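Local coordinates for protein Phenylalanine/tyrosine ammonia-lyase (Rhodosporidium toruloides, PDB 1Y2M) that catalyses the non-oxidative deamination of L-phenylalanine and L-tyrosine to trans-cinnamic acid and p-coumaric acid as a homotetrameric lyase, at residues D71-S74 and A75-G79; S275-M278 and A279-L283. One frame throughout, in Å; residues are numbered along the deposited sequence.

Contact 1. Residues D71-S74 and A75-G79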
ATOM      1  N   ASP B  71      -8.792  -2.904 -32.718  1.00 10.67           N
ATOM      2  CA  ASP B  71     -10.074  -2.430 -33.255  1.00 12.13           C
ATOM      3  C   ASP B  71     -10.729  -1.503 -32.249  1.00 10.31           C
ATOM      4  O   ASP B  71     -11.250  -0.437 -32.615  1.00 10.11           O
ATOM      5  CB  ASP B  71     -11.041  -3.580 -33.437  1.00 13.42           C
ATOM      6  CG  ASP B  71     -10.726  -4.495 -34.597  1.00 15.61           C
ATOM      7  OD1 ASP B  71     -10.169  -4.041 -35.633  1.00 15.23           O
ATOM      8  OD2 ASP B  71     -11.150  -5.696 -34.498  1.00 14.42           O
ATOM      9  N   VAL B  72     -10.713  -1.914 -30.967  1.00  8.28           N
ATOM     10  CA  VAL B  72     -11.345  -1.100 -29.906  1.00  9.26           C
ATOM     11  C   VAL B  72     -10.712   0.289 -29.852  1.00  9.51           C
ATOM     12  O   VAL B  72     -11.398   1.324 -29.859  1.00 11.63           O
ATOM     13  CB  VAL B  72     -11.281  -1.792 -28.528  1.00 10.11           C
ATOM     14  CG1 VAL B  72     -11.648  -0.814 -27.417  1.00  9.31           C
ATOM     15  CG2 VAL B  72     -12.161  -3.066 -28.479  1.00 11.70           C
ATOM     16  N   VAL B  73      -9.385   0.305 -29.850  1.00  8.29           N
ATOM     17  CA  VAL B  73      -8.665   1.591 -29.808  1.00  7.98           C
ATOM     18  C   VAL B  73      -8.999   2.419 -31.064  1.00  8.09           C
ATOM     19  O   VAL B  73      -9.212   3.620 -30.974  1.00 11.36           O
ATOM     20  CB  VAL B  73      -7.158   1.383 -29.702  1.00  8.78           C
ATOM     21  CG1 VAL B  73      -6.411   2.760 -29.785  1.00  9.26           C
ATOM     22  CG2 VAL B  73      -6.805   0.702 -28.395  1.00 12.47           C
ATOM     23  N   SER B  74      -9.064   1.789 -32.232  1.00  9.25           N
ATOM     24  CA  SER B  74      -9.411   2.552 -33.457  1.00 11.61           C
ATOM     25  C   SER B  74     -10.768   3.226 -33.374  1.00 10.79           C
ATOM     26  O   SER B  74     -10.940   4.379 -33.791  1.00 14.06           O
ATOM     27  CB  SER B  74      -9.326   1.700 -34.712  1.00 10.78           C
ATOM     28  OG  SER B  74     -10.257   0.619 -34.741  1.00 12.74           O
ATOM     29  N   ALA B  75     -11.752   2.523 -32.807  1.00  9.11           N
ATOM     30  CA  ALA B  75     -13.111   3.092 -32.669  1.00  9.71           C
ATOM     31  C   ALA B  75     -13.120   4.157 -31.567  1.00 12.24           C
ATOM     32  O   ALA B  75     -13.731   5.197 -31.723  1.00 14.91           O
ATOM     33  CB  ALA B  75     -14.072   1.994 -32.321  1.00 13.58           C
ATOM     34  N   ALA B  76     -12.434   3.890 -30.462  1.00 10.21           N
ATOM     35  CA  ALA B  76     -12.443   4.819 -29.319  1.00  9.27           C
ATOM     36  C   ALA B  76     -11.724   6.134 -29.610  1.00 11.97           C
ATOM     37  O   ALA B  76     -12.232   7.211 -29.274  1.00 11.40           O
ATOM     38  CB  ALA B  76     -11.806   4.187 -28.102  1.00 12.03           C
ATOM     39  N   ARG B  77     -10.511   6.025 -30.163  1.00 10.40           N
ATOM     40  CA  ARG B  77      -9.613   7.175 -30.391  1.00 11.88           C
ATOM     41  C   ARG B  77      -9.505   7.730 -31.784  1.00 13.64           C
ATOM     42  O   ARG B  77      -9.109   8.901 -31.961  1.00 15.78           O
ATOM     43  CB  ARG B  77      -8.211   6.754 -30.046  1.00 14.48           C
ATOM     44  CG  ARG B  77      -8.005   6.637 -28.604  1.00 15.03           C
ATOM     45  CD  ARG B  77      -6.465   6.665 -28.300  1.00 14.00           C
ATOM     46  NE  ARG B  77      -6.331   6.615 -26.855  1.00 15.05           N
ATOM     47  CZ  ARG B  77      -5.330   6.053 -26.195  1.00 12.67           C
ATOM     48  NH1 ARG B  77      -4.341   5.424 -26.816  1.00 14.53           N
ATOM     49  NH2 ARG B  77      -5.348   6.097 -24.884  1.00 11.64           N
ATOM     50  N   LYS B  78      -9.752   6.913 -32.801  1.00 14.80           N
ATOM     51  CA  LYS B  78      -9.482   7.334 -34.182  1.00 14.93           C
ATOM     52  C   LYS B  78     -10.707   7.568 -35.058  1.00 11.87           C
ATOM     53  O   LYS B  78     -10.600   7.721 -36.290  1.00 15.37           O
ATOM     54  CB  LYS B  78      -8.563   6.337 -34.900  1.00 15.75           C
ATOM     55  CG  LYS B  78      -7.325   5.910 -34.143  1.00 18.87           C
ATOM     56  CD  LYS B  78      -6.332   7.010 -34.061  1.00 34.73           C
ATOM     57  CE  LYS B  78      -5.033   6.539 -33.421  1.00 39.74           C
ATOM     58  NZ  LYS B  78      -3.991   7.544 -33.687  1.00 33.25           N
ATOM     59  N   GLY B  79     -11.881   7.615 -34.438  1.00 11.34           N
ATOM     60  CA  GLY B  79     -13.109   7.892 -35.164  1.00 11.77           C
ATOM     61  C   GLY B  79     -13.532   6.877 -36.202  1.00 12.66           C
ATOM     62  O   GLY B  79     -14.322   7.192 -37.098  1.00 14.74           O
TER

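Contact 2. Residues S275-M278 and A279-L283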
ATOM      1  N   SER B 275     -15.165  -0.519 -17.898  0.50  8.78           N
ATOM      2  CA  SER B 275     -13.837  -0.907 -17.409  0.50  7.94           C
ATOM      3  C   SER B 275     -13.016  -1.608 -18.483  0.50  8.83           C
ATOM      4  O   SER B 275     -11.812  -1.351 -18.612  0.50  9.89           O
ATOM      5  CB  SER B 275     -13.958  -1.786 -16.170  0.50  8.05           C
ATOM      6  OG  SER B 275     -14.823  -2.864 -16.445  0.50  7.68           O
ATOM      7  N   ALA B 276     -13.645  -2.481 -19.272  1.00 10.27           N
ATOM      8  CA  ALA B 276     -12.914  -3.122 -20.385  1.00  8.13           C
ATOM      9  C   ALA B 276     -12.404  -2.063 -21.394  1.00  8.86           C
ATOM     10  O   ALA B 276     -11.298  -2.180 -21.962  1.00  9.30           O
ATOM     11  CB  ALA B 276     -13.778  -4.141 -21.066  1.00  9.42           C
ATOM     12  N   SER B 277     -13.241  -1.078 -21.684  1.00  9.29           N
ATOM     13  CA  SER B 277     -12.811  -0.020 -22.586  1.00  8.37           C
ATOM     14  C   SER B 277     -11.567   0.682 -22.032  1.00  7.80           C
ATOM     15  O   SER B 277     -10.518   0.806 -22.682  1.00  9.37           O
ATOM     16  CB  SER B 277     -13.907   1.005 -22.750  1.00  9.55           C
ATOM     17  OG  SER B 277     -13.379   2.055 -23.537  1.00  8.54           O
HETATM   18  N   MSE B 278     -11.684   1.209 -20.820  1.00  8.60           N
HETATM   19  CA  MSE B 278     -10.550   1.958 -20.261  1.00  8.22           C
HETATM   20  C   MSE B 278      -9.291   1.101 -20.099  1.00  8.93           C
HETATM   21  O   MSE B 278      -8.151   1.577 -20.320  1.00  9.72           O
HETATM   22  CB  MSE B 278     -10.892   2.609 -18.929  1.00 10.34           C
HETATM   23  CG  MSE B 278      -9.871   3.641 -18.566  1.00 10.29           C
HETATM   24 SE   MSE B 278     -10.556   4.825 -17.158  1.00 20.37          SE
HETATM   25  CE  MSE B 278      -9.387   6.456 -17.519  1.00  9.77           C
ATOM     26  N   ALA B 279      -9.506  -0.146 -19.694  1.00  8.92           N
ATOM     27  CA  ALA B 279      -8.443  -1.111 -19.568  1.00  8.72           C
ATOM     28  C   ALA B 279      -7.753  -1.399 -20.907  1.00  9.94           C
ATOM     29  O   ALA B 279      -6.535  -1.554 -20.957  1.00  9.63           O
ATOM     30  CB  ALA B 279      -8.949  -2.392 -18.896  1.00  8.07           C
ATOM     31  N   THR B 280      -8.528  -1.511 -21.984  1.00  8.02           N
ATOM     32  CA  THR B 280      -7.948  -1.741 -23.310  1.00 10.26           C
ATOM     33  C   THR B 280      -7.071  -0.578 -23.725  1.00  8.37           C
ATOM     34  O   THR B 280      -5.945  -0.778 -24.199  1.00 10.26           O
ATOM     35  CB  THR B 280      -9.049  -1.966 -24.368  1.00 10.99           C
ATOM     36  OG1 THR B 280      -9.757  -3.179 -24.077  1.00  9.87           O
ATOM     37  CG2 THR B 280      -8.427  -2.012 -25.706  1.00 10.32           C
ATOM     38  N   LEU B 281      -7.539   0.656 -23.521  1.00  7.62           N
ATOM     39  CA  LEU B 281      -6.752   1.838 -23.840  1.00  8.64           C
ATOM     40  C   LEU B 281      -5.474   1.863 -23.016  1.00  9.08           C
ATOM     41  O   LEU B 281      -4.389   2.201 -23.534  1.00  9.89           O
ATOM     42  CB  LEU B 281      -7.608   3.072 -23.632  1.00 10.59           C
ATOM     43  CG  LEU B 281      -8.781   3.115 -24.633  1.00  9.98           C
ATOM     44  CD1 LEU B 281      -9.813   4.088 -24.118  1.00 13.78           C
ATOM     45  CD2 LEU B 281      -8.325   3.543 -26.029  1.00 15.84           C
ATOM     46  N   ALA B 282      -5.597   1.530 -21.734  1.00  9.57           N
ATOM     47  CA  ALA B 282      -4.437   1.551 -20.839  1.00  9.75           C
ATOM     48  C   ALA B 282      -3.405   0.483 -21.201  1.00  9.24           C
ATOM     49  O   ALA B 282      -2.185   0.723 -21.187  1.00  9.64           O
ATOM     50  CB  ALA B 282      -4.881   1.444 -19.413  1.00 11.19           C
ATOM     51  N   LEU B 283      -3.883  -0.696 -21.582  1.00  6.94           N
ATOM     52  CA  LEU B 283      -2.956  -1.743 -21.983  1.00  9.16           C
ATOM     53  C   LEU B 283      -2.245  -1.409 -23.283  1.00 10.30           C
ATOM     54  O   LEU B 283      -1.029  -1.587 -23.406  1.00 10.40           O
ATOM     55  CB  LEU B 283      -3.686  -3.065 -22.136  1.00  6.79           C
ATOM     56  CG  LEU B 283      -2.740  -4.219 -22.516  1.00  8.22           C
ATOM     57  CD1 LEU B 283      -1.633  -4.422 -21.498  1.00 12.75           C
ATOM     58  CD2 LEU B 283      -3.533  -5.508 -22.660  1.00 10.72           C
TER

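Contact 1. Residues D71-S74 and A75-G79
Arg77 lies alongside Val73, one turn earlier on helix 69-77, with the two side chains pointing the same way. Its CB sits 3.4 Å from Val73 O, the carbonyl that also accepts the Arg77 amide at 2.9 Å. CG moves slightly off that oxygen, and CD meets the methyl Val73 CG1 at 4.2 Å. Val73 CG1 is anti to its own backbone N (chi1 175°), a torsion that turns this methyl along the arginine chain. From CG to NE the chain is extended, carrying the guanidinium to two carboxylates: NE forms a salt bridge with Glu163 and NH1 another with Asp285.

On another side of the helix, Asp71 O takes two donors, Ala75 N at 3.0 Å and the hydroxyl Ser74 OG at 2.6 Å. Ser74 OG also bonds Arg80, whose NH1 pairs with Asp71 OD1, so a single arginine joins both side chains. The bond from Lys78 N to Ser74 O is bent (137° at the hydrogen), its donor standing above the carbonyl plane, and Lys78 is the first residue to leave helical backbone angles.

Helix 69-77 is the crossover of a beta-alpha-beta unit between parallel strands 60-62 and 82-84. Helix 273-303 packs against Val72, Val73 and Arg77, while helix 162-176 meets Val72 and Ala75.

Contact 2. Residues S275-M278 and A279-L283
The flat peptide carbonyl of Ala276 receives two donors from Thr280, one from each face: the hydroxyl OG1 and the amide N both stand 2.8 Å from Ala276 O. Each donor is tilted by about 30° from the carbonyl plane. Thr280 OG1 is anti to its own carbonyl carbon (chi1 -65°), which turns the hydroxyl back along the helix to the oxygen one turn earlier; CB follows at 3.3 Å from Ala276 O.

Leu281 N approaches the next carbonyl oxygen, Ser277 O, almost in line with the C=O bond (3.1 Å, 168° at the hydrogen). Beside it packs the leucine side chain, with Leu281 CG 3.5 Å from Ser277 O and the methyl CD1 4.1 Å from Ser277 OG. That hydroxyl is itself bonded to the carbonyl of Val164 on helix 162-176. The extended side chain of the selenomethionine Met278 packs against Leu507, Arg511 and Thr514 of helix 506-560 and against Val164, and its carbonyl bonds the amide of Ala282.

A valine in place of Thr280 would lack the hydroxyl and would probably leave Ala276 O with the amide as its one donor from this turn.

All the residues that touch here are buried. Ala279 and Ala282 touch helix 416-443 through Val418 and Met422, a contact consistent with their small size, while the hydroxyls of Ser277 and Thr280, bonded to backbone carbonyls, bring polar groups into this helical core without leaving them unpaired.

From the N terminus, helix 69-77 carries contact 1 within the crossover between strands 60-62 and 82-84; contact 2 follows some two hundred residues later, near the start of the long helix 273-303. Each joins successive turns of one helix, so neither closes a long loop; they stand in series and neither nest nor cross. In space the centres of contact 1 and contact 2 are about 12 Å apart, and their side chains touch. Val72 CG1 meets Thr280 CG2 at 3.8 Å, and the methyl Leu281 CD2 packs against Val73, Ala76 and Arg77. Helix 162-176 touches both contacts, so the three helices tie the beta-alpha-beta unit to the helical body.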